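Local coordinates for acetylcholine-binding protein (Bulinus truncatus, PDB 2BJ0) that probably binds acetylcholine and related ligands as a soluble pentamer that resembles the ligand-binding domain of nicotinic acetylcholine receptors, at residues A[132-137]-A[197-202]; A[136-141]-A[191-196]. All coordinates share one frame; numbering follows the deposited sequence.

Contact 1: A[132-137]-A[197-202]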
ATOM      1  N   GLY A 132       3.298  36.403 -10.367  1.00 39.67           N
ATOM      2  CA  GLY A 132       2.950  34.995 -10.163  1.00 39.12           C
ATOM      3  C   GLY A 132       2.212  34.741  -8.862  1.00 37.92           C
ATOM      4  O   GLY A 132       1.736  35.672  -8.230  1.00 37.60           O
ATOM      5  N   ALA A 133       2.112  33.473  -8.467  1.00 36.88           N
ATOM      6  CA  ALA A 133       1.496  33.111  -7.193  1.00 35.89           C
ATOM      7  C   ALA A 133       2.554  32.737  -6.147  1.00 35.38           C
ATOM      8  O   ALA A 133       3.565  32.136  -6.479  1.00 34.46           O
ATOM      9  CB  ALA A 133       0.514  31.990  -7.399  1.00 35.60           C
ATOM     10  N   THR A 134       2.312  33.120  -4.891  1.00 35.83           N
ATOM     11  CA  THR A 134       3.177  32.790  -3.766  1.00 36.04           C
ATOM     12  C   THR A 134       2.616  31.626  -2.952  1.00 36.56           C
ATOM     13  O   THR A 134       1.461  31.667  -2.487  1.00 36.79           O
ATOM     14  CB  THR A 134       3.409  34.014  -2.861  1.00 36.69           C
ATOM     15  OG1 THR A 134       4.170  34.990  -3.577  1.00 36.37           O
ATOM     16  CG2 THR A 134       4.353  33.654  -1.728  1.00 36.79           C
ATOM     17  N   CYS A 135       3.449  30.599  -2.769  1.00 36.11           N
ATOM     18  CA  CYS A 135       3.065  29.413  -2.038  1.00 36.30           C
ATOM     19  C   CYS A 135       4.006  29.158  -0.893  1.00 35.24           C
ATOM     20  O   CYS A 135       5.172  29.529  -0.953  1.00 35.74           O
ATOM     21  CB  CYS A 135       3.015  28.224  -2.989  1.00 36.82           C
ATOM     22  SG  CYS A 135       1.816  28.611  -4.275  1.00 43.69           S
ATOM     23  N   ARG A 136       3.478  28.536   0.153  1.00 34.04           N
ATOM     24  CA  ARG A 136       4.237  28.235   1.356  1.00 34.11           C
ATOM     25  C   ARG A 136       4.163  26.743   1.696  1.00 32.72           C
ATOM     26  O   ARG A 136       3.092  26.138   1.608  1.00 30.79           O
ATOM     27  CB  ARG A 136       3.722  29.082   2.520  1.00 34.12           C
ATOM     28  CG  ARG A 136       4.357  30.499   2.562  1.00 36.88           C
ATOM     29  CD  ARG A 136       3.510  31.601   3.238  1.00 38.32           C
ATOM     30  NE  ARG A 136       2.566  32.238   2.310  1.00 47.80           N
ATOM     31  CZ  ARG A 136       2.706  33.462   1.790  1.00 51.04           C
ATOM     32  NH1 ARG A 136       3.758  34.221   2.108  1.00 53.02           N
ATOM     33  NH2 ARG A 136       1.783  33.934   0.956  1.00 52.47           N
ATOM     34  N   ILE A 137       5.303  26.154   2.066  1.00 31.29           N
ATOM     35  CA  ILE A 137       5.319  24.784   2.579  1.00 30.94           C
ATOM     36  C   ILE A 137       5.904  24.772   3.994  1.00 31.07           C
ATOM     37  O   ILE A 137       7.006  25.276   4.216  1.00 30.72           O
ATOM     38  CB  ILE A 137       6.135  23.859   1.639  1.00 30.57           C
ATOM     39  CG1 ILE A 137       5.468  23.721   0.282  1.00 29.28           C
ATOM     40  CG2 ILE A 137       6.338  22.481   2.287  1.00 29.67           C
ATOM     41  CD1 ILE A 137       6.450  23.265  -0.813  1.00 30.07           C
ATOM     42  N   THR A 197       8.921  29.401   1.252  1.00 29.62           N
ATOM     43  CA  THR A 197       8.082  30.311   0.501  1.00 29.25           C
ATOM     44  C   THR A 197       8.647  30.414  -0.917  1.00 29.55           C
ATOM     45  O   THR A 197       9.839  30.635  -1.095  1.00 30.29           O
ATOM     46  CB  THR A 197       8.050  31.702   1.197  1.00 29.16           C
ATOM     47  OG1 THR A 197       7.443  31.562   2.495  1.00 28.50           O
ATOM     48  CG2 THR A 197       7.104  32.624   0.477  1.00 30.03           C
ATOM     49  N   PHE A 198       7.803  30.196  -1.918  1.00 28.74           N
ATOM     50  CA  PHE A 198       8.229  30.346  -3.283  1.00 28.37           C
ATOM     51  C   PHE A 198       7.173  31.066  -4.104  1.00 28.44           C
ATOM     52  O   PHE A 198       5.989  31.089  -3.738  1.00 28.06           O
ATOM     53  CB  PHE A 198       8.692  29.005  -3.905  1.00 28.15           C
ATOM     54  CG  PHE A 198       7.599  27.973  -4.050  1.00 29.12           C
ATOM     55  CD1 PHE A 198       7.281  27.128  -2.996  1.00 29.37           C
ATOM     56  CD2 PHE A 198       6.907  27.844  -5.252  1.00 27.08           C
ATOM     57  CE1 PHE A 198       6.264  26.168  -3.149  1.00 31.54           C
ATOM     58  CE2 PHE A 198       5.876  26.877  -5.410  1.00 27.83           C
ATOM     59  CZ  PHE A 198       5.571  26.061  -4.362  1.00 27.93           C
ATOM     60  N   ALA A 199       7.625  31.726  -5.171  1.00 28.56           N
ATOM     61  CA  ALA A 199       6.753  32.347  -6.132  1.00 28.45           C
ATOM     62  C   ALA A 199       6.977  31.688  -7.473  1.00 28.28           C
ATOM     63  O   ALA A 199       8.101  31.436  -7.855  1.00 28.43           O
ATOM     64  CB  ALA A 199       7.059  33.850  -6.234  1.00 28.59           C
ATOM     65  N   PHE A 200       5.899  31.407  -8.187  1.00 28.88           N
ATOM     66  CA  PHE A 200       5.995  30.811  -9.507  1.00 29.32           C
ATOM     67  C   PHE A 200       4.881  31.315 -10.424  1.00 29.61           C
ATOM     68  O   PHE A 200       3.858  31.784  -9.952  1.00 28.89           O
ATOM     69  CB  PHE A 200       5.959  29.267  -9.396  1.00 29.65           C
ATOM     70  CG  PHE A 200       4.574  28.682  -9.199  1.00 28.74           C
ATOM     71  CD1 PHE A 200       3.931  28.773  -7.975  1.00 30.05           C
ATOM     72  CD2 PHE A 200       3.947  27.994 -10.235  1.00 31.19           C
ATOM     73  CE1 PHE A 200       2.664  28.228  -7.804  1.00 31.30           C
ATOM     74  CE2 PHE A 200       2.694  27.437 -10.069  1.00 30.14           C
ATOM     75  CZ  PHE A 200       2.050  27.555  -8.861  1.00 29.81           C
ATOM     76  N   ARG A 201       5.050  31.168 -11.731  1.00 30.87           N
ATOM     77  CA  ARG A 201       4.017  31.581 -12.665  1.00 32.98           C
ATOM     78  C   ARG A 201       3.943  30.593 -13.835  1.00 33.23           C
ATOM     79  O   ARG A 201       4.845  29.802 -14.003  1.00 32.77           O
ATOM     80  CB  ARG A 201       4.295  33.017 -13.146  1.00 32.87           C
ATOM     81  CG  ARG A 201       5.616  33.164 -13.896  1.00 34.55           C
ATOM     82  CD  ARG A 201       5.781  34.458 -14.705  1.00 36.39           C
ATOM     83  NE  ARG A 201       7.072  34.456 -15.399  1.00 42.06           N
ATOM     84  CZ  ARG A 201       7.895  35.500 -15.457  1.00 44.96           C
ATOM     85  NH1 ARG A 201       7.577  36.641 -14.851  1.00 45.53           N
ATOM     86  NH2 ARG A 201       9.052  35.394 -16.093  1.00 46.02           N
ATOM     87  N   LYS A 202       2.853  30.605 -14.611  1.00 34.79           N
ATOM     88  CA  LYS A 202       2.770  29.791 -15.833  1.00 36.51           C
ATOM     89  C   LYS A 202       3.720  30.357 -16.914  1.00 37.19           C
ATOM     90  O   LYS A 202       3.943  31.559 -16.952  1.00 37.69           O
ATOM     91  CB  LYS A 202       1.326  29.723 -16.349  1.00 36.20           C
ATOM     92  CG  LYS A 202       0.338  29.175 -15.323  1.00 36.91           C
ATOM     93  CD  LYS A 202      -1.109  29.289 -15.757  1.00 38.87           C
ATOM     94  CE  LYS A 202      -1.691  27.907 -16.082  1.00 44.64           C
ATOM     95  NZ  LYS A 202      -3.208  27.812 -15.943  1.00 48.02           N
TER

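Contact 2: A[136-141]-A[191-196]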
ATOM      1  N   ARG A 136       3.478  28.536   0.153  1.00 34.04           N
ATOM      2  CA  ARG A 136       4.237  28.235   1.356  1.00 34.11           C
ATOM      3  C   ARG A 136       4.163  26.743   1.696  1.00 32.72           C
ATOM      4  O   ARG A 136       3.092  26.138   1.608  1.00 30.79           O
ATOM      5  CB  ARG A 136       3.722  29.082   2.520  1.00 34.12           C
ATOM      6  CG  ARG A 136       4.357  30.499   2.562  1.00 36.88           C
ATOM      7  CD  ARG A 136       3.510  31.601   3.238  1.00 38.32           C
ATOM      8  NE  ARG A 136       2.566  32.238   2.310  1.00 47.80           N
ATOM      9  CZ  ARG A 136       2.706  33.462   1.790  1.00 51.04           C
ATOM     10  NH1 ARG A 136       3.758  34.221   2.108  1.00 53.02           N
ATOM     11  NH2 ARG A 136       1.783  33.934   0.956  1.00 52.47           N
ATOM     12  N   ILE A 137       5.303  26.154   2.066  1.00 31.29           N
ATOM     13  CA  ILE A 137       5.319  24.784   2.579  1.00 30.94           C
ATOM     14  C   ILE A 137       5.904  24.772   3.994  1.00 31.07           C
ATOM     15  O   ILE A 137       7.006  25.276   4.216  1.00 30.72           O
ATOM     16  CB  ILE A 137       6.135  23.859   1.639  1.00 30.57           C
ATOM     17  CG1 ILE A 137       5.468  23.721   0.282  1.00 29.28           C
ATOM     18  CG2 ILE A 137       6.338  22.481   2.287  1.00 29.67           C
ATOM     19  CD1 ILE A 137       6.450  23.265  -0.813  1.00 30.07           C
ATOM     20  N   LYS A 138       5.164  24.187   4.934  1.00 30.42           N
ATOM     21  CA  LYS A 138       5.553  24.145   6.339  1.00 31.13           C
ATOM     22  C   LYS A 138       6.021  22.740   6.730  1.00 30.04           C
ATOM     23  O   LYS A 138       5.264  21.767   6.588  1.00 30.05           O
ATOM     24  CB  LYS A 138       4.383  24.608   7.212  1.00 30.78           C
ATOM     25  CG  LYS A 138       4.730  24.776   8.696  1.00 33.23           C
ATOM     26  CD  LYS A 138       3.537  25.380   9.474  1.00 33.39           C
ATOM     27  CE  LYS A 138       3.580  25.046  10.978  1.00 32.79           C
ATOM     28  NZ  LYS A 138       2.366  25.595  11.684  1.00 35.28           N
ATOM     29  N   VAL A 139       7.272  22.633   7.192  1.00 28.63           N
ATOM     30  CA  VAL A 139       7.857  21.355   7.591  1.00 27.45           C
ATOM     31  C   VAL A 139       8.356  21.396   9.023  1.00 27.47           C
ATOM     32  O   VAL A 139       9.077  22.346   9.428  1.00 25.26           O
ATOM     33  CB  VAL A 139       9.100  21.028   6.715  1.00 28.63           C
ATOM     34  CG1 VAL A 139       9.522  19.558   6.900  1.00 28.80           C
ATOM     35  CG2 VAL A 139       8.858  21.353   5.243  1.00 28.21           C
ATOM     36  N   GLY A 140       8.022  20.378   9.804  1.00 25.09           N
ATOM     37  CA  GLY A 140       8.614  20.280  11.146  1.00 24.70           C
ATOM     38  C   GLY A 140       8.335  18.921  11.744  1.00 25.51           C
ATOM     39  O   GLY A 140       7.642  18.105  11.118  1.00 25.61           O
ATOM     40  N   SER A 141       8.893  18.649  12.921  1.00 24.90           N
ATOM     41  CA  SER A 141       8.612  17.392  13.584  1.00 25.32           C
ATOM     42  C   SER A 141       7.183  17.405  14.070  1.00 26.23           C
ATOM     43  O   SER A 141       6.703  18.394  14.648  1.00 26.49           O
ATOM     44  CB  SER A 141       9.558  17.153  14.741  1.00 24.76           C
ATOM     45  OG  SER A 141       9.128  16.089  15.544  1.00 23.40           O
ATOM     46  N   TYR A 191       7.240  23.976  19.166  1.00 44.64           N
ATOM     47  CA  TYR A 191       7.750  23.144  18.091  1.00 41.60           C
ATOM     48  C   TYR A 191       8.441  24.036  17.067  1.00 39.41           C
ATOM     49  O   TYR A 191       7.932  25.085  16.741  1.00 39.31           O
ATOM     50  CB  TYR A 191       6.587  22.381  17.451  1.00 41.05           C
ATOM     51  CG  TYR A 191       6.142  21.221  18.311  1.00 41.51           C
ATOM     52  CD1 TYR A 191       5.527  21.436  19.549  1.00 41.00           C
ATOM     53  CD2 TYR A 191       6.347  19.906  17.900  1.00 39.82           C
ATOM     54  CE1 TYR A 191       5.130  20.359  20.360  1.00 42.27           C
ATOM     55  CE2 TYR A 191       5.962  18.840  18.698  1.00 40.10           C
ATOM     56  CZ  TYR A 191       5.355  19.067  19.919  1.00 40.61           C
ATOM     57  OH  TYR A 191       4.988  18.001  20.721  1.00 43.55           O
ATOM     58  N   ASP A 192       9.601  23.629  16.573  1.00 37.14           N
ATOM     59  CA  ASP A 192      10.235  24.303  15.451  1.00 35.11           C
ATOM     60  C   ASP A 192       9.625  23.912  14.105  1.00 35.31           C
ATOM     61  O   ASP A 192       9.263  22.753  13.886  1.00 34.13           O
ATOM     62  CB  ASP A 192      11.695  23.945  15.397  1.00 34.48           C
ATOM     63  CG  ASP A 192      12.492  24.527  16.557  1.00 33.92           C
ATOM     64  OD1 ASP A 192      11.952  25.323  17.356  1.00 30.31           O
ATOM     65  OD2 ASP A 192      13.660  24.198  16.746  1.00 29.27           O
ATOM     66  N   ASP A 193       9.538  24.875  13.197  1.00 34.53           N
ATOM     67  CA  ASP A 193       9.264  24.536  11.813  1.00 35.48           C
ATOM     68  C   ASP A 193      10.121  25.357  10.879  1.00 34.69           C
ATOM     69  O   ASP A 193      10.610  26.432  11.249  1.00 34.13           O
ATOM     70  CB  ASP A 193       7.777  24.629  11.475  1.00 35.83           C
ATOM     71  CG  ASP A 193       7.251  26.029  11.547  1.00 39.94           C
ATOM     72  OD1 ASP A 193       7.375  26.776  10.549  1.00 44.43           O
ATOM     73  OD2 ASP A 193       6.661  26.464  12.558  1.00 44.47           O
ATOM     74  N   ILE A 194      10.359  24.826   9.691  1.00 33.27           N
ATOM     75  CA  ILE A 194      10.922  25.644   8.632  1.00 32.83           C
ATOM     76  C   ILE A 194       9.828  25.834   7.598  1.00 33.05           C
ATOM     77  O   ILE A 194       9.110  24.883   7.234  1.00 32.87           O
ATOM     78  CB  ILE A 194      12.194  25.010   8.041  1.00 32.73           C
ATOM     79  CG1 ILE A 194      13.277  24.993   9.115  1.00 32.18           C
ATOM     80  CG2 ILE A 194      12.670  25.778   6.776  1.00 32.48           C
ATOM     81  CD1 ILE A 194      14.592  24.370   8.703  1.00 30.99           C
ATOM     82  N   GLU A 195       9.680  27.070   7.147  1.00 32.59           N
ATOM     83  CA  GLU A 195       8.678  27.400   6.167  1.00 33.20           C
ATOM     84  C   GLU A 195       9.333  27.775   4.850  1.00 32.72           C
ATOM     85  O   GLU A 195      10.101  28.750   4.787  1.00 32.75           O
ATOM     86  CB  GLU A 195       7.826  28.549   6.691  1.00 33.70           C
ATOM     87  CG  GLU A 195       6.767  29.021   5.703  1.00 39.91           C
ATOM     88  CD  GLU A 195       5.493  29.500   6.393  1.00 46.77           C
ATOM     89  OE1 GLU A 195       5.234  29.094   7.565  1.00 49.39           O
ATOM     90  OE2 GLU A 195       4.742  30.280   5.750  1.00 51.45           O
ATOM     91  N   ILE A 196       9.016  27.022   3.800  1.00 31.06           N
ATOM     92  CA  ILE A 196       9.459  27.366   2.464  1.00 31.16           C
ATOM     93  C   ILE A 196       8.447  28.282   1.787  1.00 30.95           C
ATOM     94  O   ILE A 196       7.265  27.978   1.755  1.00 31.36           O
ATOM     95  CB  ILE A 196       9.696  26.110   1.597  1.00 31.04           C
ATOM     96  CG1 ILE A 196      10.711  25.187   2.263  1.00 31.53           C
ATOM     97  CG2 ILE A 196      10.198  26.502   0.227  1.00 31.34           C
ATOM     98  CD1 ILE A 196      10.676  23.793   1.692  1.00 33.66           C
TER
HETATM   99  O   HOH W   1      10.433  20.602  14.477  1.00 30.87           O
HETATM  100  O   HOH W   2       6.615  21.122  14.211  1.00 44.64           O

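Contact 1: A[132-137]-A[197-202]
The Cys-loop disulfide of this immunoglobulin-like beta-sandwich sits on an antiparallel strand pair, where Cys-135, bonded to Cys-122, meets Phe-198 and Phe-200. Residues 133-137 run against 197-202 with 146° between their N-to-C directions, and Cys-135 and Phe-198 form a hydrogen-bonded pair, with Cys-135 N to Phe-198 O at 2.8 Å. Phe-198 CG lies between its own backbone N and carbonyl carbon (chi1 65°), which places the ring against Cys-135, whose CB makes a CH-pi contact over one face, 4.0 Å from the Phe-198 centroid. At the edge of the same ring, Ile-137 CD1 comes within 3.7 Å of Phe-198 CE1. Leu-33, Ile-36 and Phe-120 pack on Phe-198. A serine at Phe-198 would probably leave Cys-135 CB and Ile-137 CD1 without their aromatic partner and open a gap beside the disulfide. On the opposite face of the sheet, Thr-134 CG2 meets Thr-197 CG2 at 3.7 Å, and Arg-136 runs alongside Thr-197. The guanidinium of Arg-136 folds back, with Thr-134 CG2 over one of its faces. The disulfide sulfur itself rests in the plane of the Phe-200 ring, Cys-135 SG lying 3.6 Å from Phe-200 CE1 at the edge.

Contact 2: A[136-141]-A[191-196]
Ile-137 and Ile-196, like Val-139 and Ile-194, form hydrogen-bonded antiparallel pairs where segments 136-141 and 191-196 run side by side at 162°, their axes 4.5 Å apart at closest approach. The two strands are adjacent, though far apart in sequence, in the antiparallel sheet of the ligand-binding domain's beta-sandwich. On its apolar face Ile-137 CB meets Ile-196 CB at 4.2 Å, and Phe-31 packs on Val-139, Ile-194 and Ile-196. The other face is charged. Glu-195 CG stands anti to its backbone N (chi1 177°), and the chain then bends to bring OE2 within 3.1 Å of Arg-136 CD; the guanidinium and carboxylate planes are turned 70° apart, and Arg-136 NE stays 4.5 Å from Glu-195 OE2, beyond salt-bridge range. Lys-138 stretches across Asp-193, CE lying 3.7 Å from Asp-193 OD2, while its NZ bonds to Tyr-184 OH. Asp-193 OD1 is held by Asn-180, whereas OD2 is buried without a hydrogen-bonding partner, and the nearby ammonium probably eases its charge. Towards Ser-141 the strands part: one water accepts from Ser-141 N and donates to Asp-192 O, a second donates to Ser-141 O and Asp-192 O. Ser-141 O lies at the edge of the Tyr-191 ring, 3.6 Å from Tyr-191 CD2.

In the fold
Contacts 1 and 2 are successive lengths of one pairing between strands 133-141 and 190-202, their centres about 16 Å apart, and they share Arg-136 and Ile-137. The centre of contact 1, at the Cys-loop end, lies about 19 Å from the centre of the chain, that of contact 2, which is more deeply buried, about 9 Å. At the far end of contact 2, the Tyr-191 side chain comes within about 3 Å of a bound 3-cyclohexyl-1-propylsulfonic acid, probably from the crystallisation liquor, and packs on Gln-72 of a second subunit. Tyr-191 follows closely on the vicinal disulfide Cys-186–Cys-187, consistent with the subunit-interface ligand pocket of this family. The same two strands would thus run from the Cys-loop toward that probable pocket.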